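Nucleoporin nup120 (PDB 4GQ2) serves as a structural component of the nuclear pore complex in fission yeast, where nucleoporins build the pore and can also dock transport factors. Local coordinates at residues A[600-613]-A[718-730]. Residues are numbered along the deposited sequence; the frame is centred on the assembly and turned at random.
Sequences LRELVQDLPSYSLF and CDKLFLSLLEDWR
Leu600 lies over one face of the Trp729 indole, where helix 590-605 crosses helix 719-739; the axes of 600-605 and 719-730 pass 10.0 Å apart at -107°. Its CB stands 3.6 Å from the centroid of the six-membered ring, only 6° off the normal, a CH-pi contact, while CD1 reaches the pyrrole side at NE1. The indole N-H itself is spent on Glu694, which helps fix the ring's rotation. Leu603 sends CD2 to two neighbours, meeting Leu726 CD2 at 3.8 Å and, more loosely, the edge of the Phe722 ring. One turn after Leu600, Val604 divides its two methyls: CG1 packs against Leu726, and CG2 reaches the rim of Trp729 and Arg730 CG (3.9 Å). From Val604 O a water passes on to Arg730 NH1, 3.0 Å from each. That guanidinium is also held side-on within its own helix: NE and NH2 both point at Glu727 OE2, NE by a nearly straight 2.8 Å bond to the syn lone pair, NH2 by a longer, bent one; NH2 also pairs with Asp811. Beyond the loop, Leu612 starts helix 612-624. With CG anti to the backbone N (chi1 -162°), its methyls part: CD1 meets Leu723 CD1 at 3.6 Å, and CD2 meets Phe722 CD2. Phe613 closes the row, CZ against Asp719 CB, and Cys718 SG lies at the edge of its ring, nearest CE2. No direct hydrogen bond links the segments, so apolar packing carries the contact between these two segments of the helical domain, with one water-bridged polar link at the Arg730 end.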
loop_
_atom_site.group_PDB
_atom_site.type_symbol
_atom_site.label_atom_id
_atom_site.label_comp_id
_atom_site.label_asym_id
_atom_site.label_seq_id
_atom_site.Cartn_x
_atom_site.Cartn_y
_atom_site.Cartn_z
ATOM N N LEU A 600 -10.560 -13.748 10.755
ATOM C CA LEU A 600 -11.371 -13.800 9.523
ATOM C C LEU A 600 -10.507 -14.203 8.345
ATOM O O LEU A 600 -10.934 -14.975 7.487
ATOM C CB LEU A 600 -12.088 -12.466 9.238
ATOM C CG LEU A 600 -13.180 -12.034 10.220
ATOM C CD1 LEU A 600 -13.646 -10.610 9.948
ATOM C CD2 LEU A 600 -14.358 -13.001 10.166
ATOM N N ARG A 601 -9.282 -13.690 8.332
ATOM C CA ARG A 601 -8.274 -14.072 7.345
ATOM C C ARG A 601 -8.073 -15.581 7.393
ATOM O O ARG A 601 -8.106 -16.255 6.365
ATOM C CB ARG A 601 -6.965 -13.364 7.679
ATOM C CG ARG A 601 -6.039 -13.073 6.515
ATOM C CD ARG A 601 -4.829 -12.301 7.017
ATOM N NE ARG A 601 -5.221 -11.028 7.627
ATOM C CZ ARG A 601 -4.733 -10.546 8.769
ATOM N NH1 ARG A 601 -3.835 -11.231 9.459
ATOM N NH2 ARG A 601 -5.161 -9.380 9.234
ATOM N N GLU A 602 -7.896 -16.101 8.605
ATOM C CA GLU A 602 -7.683 -17.522 8.838
ATOM C C GLU A 602 -8.898 -18.304 8.342
ATOM O O GLU A 602 -8.770 -19.326 7.662
ATOM C CB GLU A 602 -7.462 -17.748 10.332
ATOM C CG GLU A 602 -6.582 -18.922 10.705
ATOM C CD GLU A 602 -6.196 -18.907 12.177
ATOM O OE1 GLU A 602 -4.990 -19.062 12.482
ATOM O OE2 GLU A 602 -7.091 -18.729 13.033
ATOM N N LEU A 603 -10.077 -17.781 8.642
ATOM C CA LEU A 603 -11.336 -18.393 8.238
ATOM C C LEU A 603 -11.481 -18.511 6.717
ATOM O O LEU A 603 -11.957 -19.531 6.221
ATOM C CB LEU A 603 -12.500 -17.584 8.810
ATOM C CG LEU A 603 -13.640 -18.324 9.499
ATOM C CD1 LEU A 603 -13.161 -18.888 10.829
ATOM C CD2 LEU A 603 -14.816 -17.383 9.715
ATOM N N VAL A 604 -11.068 -17.477 5.982
ATOM C CA VAL A 604 -11.280 -17.441 4.530
ATOM C C VAL A 604 -10.082 -17.935 3.726
ATOM O O VAL A 604 -10.162 -18.055 2.505
ATOM C CB VAL A 604 -11.710 -16.041 4.012
ATOM C CG1 VAL A 604 -12.971 -15.556 4.720
ATOM C CG2 VAL A 604 -10.584 -15.020 4.138
ATOM N N GLN A 605 -8.969 -18.203 4.405
ATOM C CA GLN A 605 -7.794 -18.764 3.736
ATOM C C GLN A 605 -7.667 -20.267 3.984
ATOM O O GLN A 605 -7.038 -20.978 3.200
ATOM C CB GLN A 605 -6.517 -18.034 4.149
ATOM C CG GLN A 605 -6.497 -16.553 3.784
ATOM C CD GLN A 605 -5.166 -15.890 4.096
ATOM O OE1 GLN A 605 -4.197 -16.559 4.457
ATOM N NE2 GLN A 605 -5.106 -14.575 3.935
ATOM N N ASP A 606 -8.261 -20.737 5.079
ATOM C CA ASP A 606 -8.316 -22.166 5.402
ATOM C C ASP A 606 -9.760 -22.526 5.773
ATOM O O ASP A 606 -10.021 -22.998 6.883
ATOM C CB ASP A 606 -7.379 -22.505 6.577
ATOM C CG ASP A 606 -6.150 -21.592 6.652
ATOM O OD1 ASP A 606 -5.346 -21.580 5.692
ATOM O OD2 ASP A 606 -5.980 -20.899 7.684
ATOM N N LEU A 607 -10.688 -22.304 4.839
ATOM C CA LEU A 607 -12.137 -22.462 5.089
ATOM C C LEU A 607 -12.581 -23.815 5.693
ATOM O O LEU A 607 -13.517 -23.849 6.497
ATOM C CB LEU A 607 -12.959 -22.096 3.835
ATOM C CG LEU A 607 -14.492 -21.922 3.875
ATOM C CD1 LEU A 607 -14.994 -21.116 5.071
ATOM C CD2 LEU A 607 -14.974 -21.292 2.577
ATOM N N PRO A 608 -11.921 -24.930 5.306
ATOM C CA PRO A 608 -12.188 -26.178 6.024
ATOM C C PRO A 608 -11.451 -26.289 7.358
ATOM O O PRO A 608 -10.231 -26.105 7.413
ATOM C CB PRO A 608 -11.666 -27.252 5.065
ATOM C CG PRO A 608 -10.638 -26.565 4.237
ATOM C CD PRO A 608 -11.155 -25.169 4.067
ATOM N N SER A 609 -12.206 -26.579 8.417
ATOM C CA SER A 609 -11.660 -27.001 9.710
ATOM C C SER A 609 -12.811 -27.487 10.584
ATOM O O SER A 609 -12.995 -28.693 10.765
ATOM C CB SER A 609 -10.880 -25.878 10.406
ATOM O OG SER A 609 -10.162 -26.383 11.521
ATOM N N TYR A 610 -13.582 -26.542 11.120
ATOM C CA TYR A 610 -14.833 -26.863 11.794
ATOM C C TYR A 610 -15.981 -26.731 10.808
ATOM O O TYR A 610 -15.819 -26.201 9.702
ATOM C CB TYR A 610 -15.114 -25.919 12.968
ATOM C CG TYR A 610 -13.973 -25.652 13.921
ATOM C CD1 TYR A 610 -13.464 -26.658 14.744
ATOM C CD2 TYR A 610 -13.430 -24.373 14.029
ATOM C CE1 TYR A 610 -12.426 -26.398 15.627
ATOM C CE2 TYR A 610 -12.397 -24.103 14.907
ATOM C CZ TYR A 610 -11.897 -25.115 15.702
ATOM O OH TYR A 610 -10.871 -24.833 16.571
ATOM N N SER A 611 -17.147 -27.210 11.225
ATOM C CA SER A 611 -18.384 -26.927 10.523
ATOM C C SER A 611 -18.610 -25.425 10.548
ATOM O O SER A 611 -17.970 -24.699 11.314
ATOM C CB SER A 611 -19.547 -27.623 11.221
ATOM O OG SER A 611 -19.740 -27.097 12.526
ATOM N N LEU A 612 -19.536 -24.966 9.720
ATOM C CA LEU A 612 -19.898 -23.561 9.670
ATOM C C LEU A 612 -20.277 -22.997 11.048
ATOM O O LEU A 612 -19.779 -21.946 11.454
ATOM C CB LEU A 612 -21.036 -23.362 8.665
ATOM C CG LEU A 612 -21.283 -21.950 8.146
ATOM C CD1 LEU A 612 -21.802 -22.014 6.721
ATOM C CD2 LEU A 612 -22.256 -21.191 9.036
ATOM N N PHE A 613 -21.146 -23.694 11.769
ATOM C CA PHE A 613 -21.716 -23.128 12.989
ATOM C C PHE A 613 -20.878 -23.356 14.239
ATOM O O PHE A 613 -21.126 -22.737 15.275
ATOM C CB PHE A 613 -23.175 -23.555 13.162
ATOM C CG PHE A 613 -24.097 -22.928 12.154
ATOM C CD1 PHE A 613 -24.339 -23.548 10.928
ATOM C CD2 PHE A 613 -24.698 -21.701 12.414
ATOM C CE1 PHE A 613 -25.178 -22.965 9.990
ATOM C CE2 PHE A 613 -25.534 -21.111 11.477
ATOM C CZ PHE A 613 -25.773 -21.743 10.264
ATOM N N CYS A 718 -29.378 -18.729 7.746
ATOM C CA CYS A 718 -28.474 -17.577 7.600
ATOM C C CYS A 718 -27.048 -17.944 7.172
ATOM O O CYS A 718 -26.226 -17.058 6.909
ATOM C CB CYS A 718 -28.442 -16.754 8.893
ATOM S SG CYS A 718 -27.610 -17.589 10.257
ATOM N N ASP A 719 -26.766 -19.242 7.093
ATOM C CA ASP A 719 -25.464 -19.748 6.639
ATOM C C ASP A 719 -25.041 -19.242 5.256
ATOM O O ASP A 719 -23.872 -18.914 5.048
ATOM C CB ASP A 719 -25.429 -21.282 6.679
ATOM C CG ASP A 719 -26.747 -21.909 6.270
ATOM O OD1 ASP A 719 -27.703 -21.868 7.083
ATOM O OD2 ASP A 719 -26.822 -22.450 5.143
ATOM N N LYS A 720 -25.988 -19.181 4.321
ATOM C CA LYS A 720 -25.713 -18.678 2.979
ATOM C C LYS A 720 -25.406 -17.184 3.002
ATOM O O LYS A 720 -24.578 -16.700 2.233
ATOM C CB LYS A 720 -26.880 -18.952 2.027
ATOM C CG LYS A 720 -27.018 -20.401 1.594
ATOM C CD LYS A 720 -27.672 -20.499 0.221
ATOM C CE LYS A 720 -28.441 -21.802 0.041
ATOM N NZ LYS A 720 -27.596 -23.018 0.216
ATOM N N LEU A 721 -26.089 -16.465 3.887
ATOM C CA LEU A 721 -25.850 -15.048 4.076
ATOM C C LEU A 721 -24.461 -14.820 4.698
ATOM O O LEU A 721 -23.717 -13.947 4.256
ATOM C CB LEU A 721 -26.969 -14.423 4.932
ATOM C CG LEU A 721 -26.823 -12.956 5.368
ATOM C CD1 LEU A 721 -26.644 -12.021 4.174
ATOM C CD2 LEU A 721 -28.011 -12.533 6.216
ATOM N N PHE A 722 -24.124 -15.618 5.710
ATOM C CA PHE A 722 -22.822 -15.545 6.361
ATOM C C PHE A 722 -21.683 -15.848 5.387
ATOM O O PHE A 722 -20.717 -15.085 5.307
ATOM C CB PHE A 722 -22.774 -16.485 7.571
ATOM C CG PHE A 722 -21.414 -16.594 8.204
ATOM C CD1 PHE A 722 -20.748 -15.461 8.663
ATOM C CD2 PHE A 722 -20.800 -17.832 8.349
ATOM C CE1 PHE A 722 -19.497 -15.560 9.245
ATOM C CE2 PHE A 722 -19.547 -17.939 8.933
ATOM C CZ PHE A 722 -18.895 -16.800 9.381
ATOM N N LEU A 723 -21.804 -16.948 4.642
ATOM C CA LEU A 723 -20.780 -17.337 3.665
ATOM C C LEU A 723 -20.545 -16.258 2.618
ATOM O O LEU A 723 -19.403 -15.975 2.244
ATOM C CB LEU A 723 -21.133 -18.664 2.991
ATOM C CG LEU A 723 -20.870 -19.915 3.832
ATOM C CD1 LEU A 723 -21.549 -21.130 3.214
ATOM C CD2 LEU A 723 -19.380 -20.174 4.029
ATOM N N SER A 724 -21.643 -15.671 2.158
ATOM C CA SER A 724 -21.643 -14.561 1.217
ATOM C C SER A 724 -20.879 -13.345 1.772
ATOM O O SER A 724 -20.185 -12.655 1.039
ATOM C CB SER A 724 -23.098 -14.162 0.934
ATOM O OG SER A 724 -23.160 -13.164 -0.059
ATOM N N LEU A 725 -21.031 -13.089 3.069
ATOM C CA LEU A 725 -20.347 -11.983 3.722
ATOM C C LEU A 725 -18.853 -12.256 3.875
ATOM O O LEU A 725 -18.030 -11.355 3.684
ATOM C CB LEU A 725 -20.977 -11.681 5.079
ATOM C CG LEU A 725 -22.361 -11.030 5.020
ATOM C CD1 LEU A 725 -22.976 -11.079 6.404
ATOM C CD2 LEU A 725 -22.284 -9.598 4.515
ATOM N N LEU A 726 -18.516 -13.503 4.196
ATOM C CA LEU A 726 -17.130 -13.923 4.321
ATOM C C LEU A 726 -16.413 -13.775 2.991
ATOM O O LEU A 726 -15.225 -13.435 2.943
ATOM C CB LEU A 726 -17.037 -15.375 4.794
ATOM C CG LEU A 726 -17.087 -15.693 6.287
ATOM C CD1 LEU A 726 -16.921 -17.194 6.483
ATOM C CD2 LEU A 726 -16.016 -14.933 7.059
ATOM N N GLU A 727 -17.141 -14.027 1.911
ATOM C CA GLU A 727 -16.562 -13.924 0.587
ATOM C C GLU A 727 -16.332 -12.464 0.216
ATOM O O GLU A 727 -15.296 -12.121 -0.351
ATOM C CB GLU A 727 -17.438 -14.619 -0.444
ATOM C CG GLU A 727 -16.728 -14.821 -1.773
ATOM C CD GLU A 727 -15.328 -15.401 -1.621
ATOM O OE1 GLU A 727 -15.210 -16.557 -1.145
ATOM O OE2 GLU A 727 -14.349 -14.703 -1.987
ATOM N N ASP A 728 -17.303 -11.613 0.543
ATOM C CA ASP A 728 -17.158 -10.176 0.401
ATOM C C ASP A 728 -15.949 -9.683 1.215
ATOM O O ASP A 728 -15.063 -8.997 0.688
ATOM C CB ASP A 728 -18.437 -9.483 0.883
ATOM C CG ASP A 728 -19.582 -9.592 -0.115
ATOM O OD1 ASP A 728 -19.364 -10.064 -1.249
ATOM O OD2 ASP A 728 -20.707 -9.187 0.239
ATOM N N TRP A 729 -15.918 -10.052 2.497
ATOM C CA TRP A 729 -14.828 -9.674 3.386
ATOM C C TRP A 729 -13.511 -10.004 2.771
ATOM O O TRP A 729 -12.605 -9.171 2.766
ATOM C CB TRP A 729 -14.948 -10.346 4.750
ATOM C CG TRP A 729 -13.960 -9.770 5.726
ATOM C CD1 TRP A 729 -14.134 -8.667 6.559
ATOM C CD2 TRP A 729 -12.580 -10.225 5.969
ATOM N NE1 TRP A 729 -12.991 -8.417 7.291
ATOM C CE2 TRP A 729 -12.018 -9.311 6.983
ATOM C CE3 TRP A 729 -11.777 -11.250 5.459
ATOM C CZ2 TRP A 729 -10.710 -9.441 7.454
ATOM C CZ3 TRP A 729 -10.463 -11.375 5.947
ATOM C CH2 TRP A 729 -9.946 -10.490 6.919
ATOM N N ARG A 730 -13.402 -11.216 2.231
ATOM C CA ARG A 730 -12.160 -11.694 1.639
ATOM C C ARG A 730 -11.679 -10.773 0.538
ATOM O O ARG A 730 -10.546 -10.317 0.574
ATOM C CB ARG A 730 -12.319 -13.114 1.090
ATOM C CG ARG A 730 -11.029 -13.680 0.530
ATOM C CD ARG A 730 -11.189 -15.132 0.119
ATOM N NE ARG A 730 -11.680 -15.199 -1.242
ATOM C CZ ARG A 730 -10.961 -15.534 -2.304
ATOM N NH1 ARG A 730 -9.692 -15.889 -2.197
ATOM N NH2 ARG A 730 -11.546 -15.529 -3.484
HETATM O O HOH W 1 -8.471 -16.543 0.503
#